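Local coordinates for protein PcyX_EBK42635 (Marine metagenome, PDB 5OWG) that probably reduces biliverdin to phycoerythrobilin in a four-electron reaction, as a ferredoxin-dependent bilin reductase of phage type, at residues R13-W17 / L162-T167. Sequence-based numbering, arbitrary orientation.
Sequences RLIKW and LNKICT
Arg13, next to helix 14-28 in the chain, reaches across to helix 161-179, where the two helices pack side by side on one face of the antiparallel sheet, part of the alpha/beta/alpha sandwich of ferredoxin-dependent bilin reductases. Its CB lies 3.8 Å from CD2 of Leu162, and Arg13 CG meets CG of the same leucine at 3.9 Å, the two side chains sliding past each other in opposite directions. With chi1 at -176° the chain of Arg13 leaves its backbone N behind, and a bend at chi2 (67°) brings NE alongside CA of Asn163. At the tip, CB of Cys166 sits over one face of the guanidinium, towards its rim, against both CZ (3.3 Å) and NH2 (3.4 Å). NH1 gives a bent hydrogen bond (N-H...O 137°) to the carbonyl oxygen of Asn163, 3.0 Å away; NH1 approaches in the carbonyl plane, on a lone pair, while that oxygen lies out of the guanidinium plane. The same oxygen takes the helical bond from N of Thr167, so two donors grip it. On the sheet side of the arginine the contact turns apolar: CD2 of Leu14 meets CD1 of Leu162 at 3.6 Å, their side chains crossing at about a right angle. Trp17 lies between the helices and the sheet, touching Trp74 and Ala76 of strand 73-82 and Ala169 and Val170 of helix 161-179. SG of Cys166 packs against CB of Trp17 at 3.8 Å and makes an oblique sulfur-aromatic contact with its five-membered ring, while Cys166 O approaches the ring edge near its plane, 3.6 Å from CD1.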
# COMPACT_ATOMS: atom_id res chain seq x y z
N ARG A 13 -17.09 7.98 2.08
CA ARG A 13 -16.12 8.37 1.06
C ARG A 13 -14.89 7.48 1.14
O ARG A 13 -14.31 7.11 0.12
CB ARG A 13 -15.73 9.84 1.21
CG ARG A 13 -14.80 10.35 0.13
CD ARG A 13 -15.48 10.38 -1.23
NE ARG A 13 -14.61 10.90 -2.28
CZ ARG A 13 -13.84 10.15 -3.07
NH1 ARG A 13 -13.08 10.74 -3.99
NH2 ARG A 13 -13.81 8.83 -2.95
N LEU A 14 -14.48 7.14 2.37
CA LEU A 14 -13.36 6.22 2.55
C LEU A 14 -13.70 4.84 2.00
O LEU A 14 -12.86 4.17 1.40
CB LEU A 14 -12.99 6.14 4.03
CG LEU A 14 -12.51 7.44 4.68
CD1 LEU A 14 -12.47 7.29 6.19
CD2 LEU A 14 -11.15 7.85 4.14
N ILE A 15 -14.95 4.40 2.20
CA ILE A 15 -15.37 3.11 1.67
C ILE A 15 -15.49 3.18 0.15
O ILE A 15 -15.16 2.22 -0.55
CB ILE A 15 -16.70 2.68 2.32
CG1 ILE A 15 -16.66 2.88 3.84
CG2 ILE A 15 -17.00 1.22 1.99
CD1 ILE A 15 -15.45 2.26 4.52
N LYS A 16 -15.96 4.31 -0.37
CA LYS A 16 -15.99 4.50 -1.82
C LYS A 16 -14.59 4.42 -2.40
O LYS A 16 -14.33 3.64 -3.33
CB LYS A 16 -16.65 5.83 -2.16
CG LYS A 16 -16.66 6.16 -3.64
CD LYS A 16 -17.93 6.89 -4.03
CE LYS A 16 -17.91 7.30 -5.48
NZ LYS A 16 -17.67 6.15 -6.40
N TRP A 17 -13.67 5.22 -1.87
CA TRP A 17 -12.28 5.16 -2.32
C TRP A 17 -11.73 3.75 -2.26
O TRP A 17 -10.86 3.39 -3.06
CB TRP A 17 -11.41 6.11 -1.49
CG TRP A 17 -9.95 5.79 -1.58
CD1 TRP A 17 -9.04 6.35 -2.42
CD2 TRP A 17 -9.24 4.82 -0.80
NE1 TRP A 17 -7.80 5.79 -2.22
CE2 TRP A 17 -7.89 4.84 -1.23
CE3 TRP A 17 -9.61 3.92 0.21
CZ2 TRP A 17 -6.92 4.02 -0.68
CZ3 TRP A 17 -8.64 3.11 0.76
CH2 TRP A 17 -7.31 3.16 0.31
N LEU A 162 -11.21 15.59 1.87
CA LEU A 162 -11.31 14.15 1.72
C LEU A 162 -11.80 13.77 0.33
O LEU A 162 -11.44 12.70 -0.18
CB LEU A 162 -12.26 13.58 2.78
CG LEU A 162 -12.47 12.07 2.76
CD1 LEU A 162 -11.17 11.33 3.04
CD2 LEU A 162 -13.55 11.66 3.76
N ASN A 163 -12.62 14.61 -0.29
CA ASN A 163 -13.10 14.33 -1.64
C ASN A 163 -11.96 14.37 -2.65
O ASN A 163 -11.79 13.44 -3.45
CB ASN A 163 -14.19 15.33 -2.03
CG ASN A 163 -15.48 15.13 -1.24
OD1 ASN A 163 -15.48 14.48 -0.20
ND2 ASN A 163 -16.57 15.69 -1.75
N LYS A 164 -11.16 15.44 -2.63
CA LYS A 164 -10.10 15.59 -3.62
C LYS A 164 -9.00 14.56 -3.39
O LYS A 164 -8.54 13.91 -4.34
CB LYS A 164 -9.52 17.01 -3.57
CG LYS A 164 -10.55 18.13 -3.41
CD LYS A 164 -11.71 18.03 -4.40
CE LYS A 164 -11.27 18.33 -5.83
NZ LYS A 164 -10.83 19.74 -6.01
N ILE A 165 -8.56 14.39 -2.14
CA ILE A 165 -7.47 13.46 -1.84
C ILE A 165 -7.79 12.07 -2.36
O ILE A 165 -6.96 11.41 -2.99
CB ILE A 165 -7.17 13.46 -0.33
CG1 ILE A 165 -6.04 14.45 -0.01
CG2 ILE A 165 -6.77 12.07 0.17
CD1 ILE A 165 -6.31 15.87 -0.46
N CYS A 166 -9.01 11.59 -2.09
CA CYS A 166 -9.40 10.26 -2.52
C CYS A 166 -9.45 10.17 -4.04
O CYS A 166 -8.95 9.21 -4.64
CB CYS A 166 -10.74 9.88 -1.91
SG CYS A 166 -10.69 9.53 -0.13
N THR A 167 -10.05 11.17 -4.69
CA THR A 167 -10.09 11.20 -6.15
C THR A 167 -8.68 11.17 -6.74
O THR A 167 -8.42 10.45 -7.70
CB THR A 167 -10.87 12.43 -6.62
OG1 THR A 167 -12.26 12.12 -6.69
CG2 THR A 167 -10.39 12.92 -8.00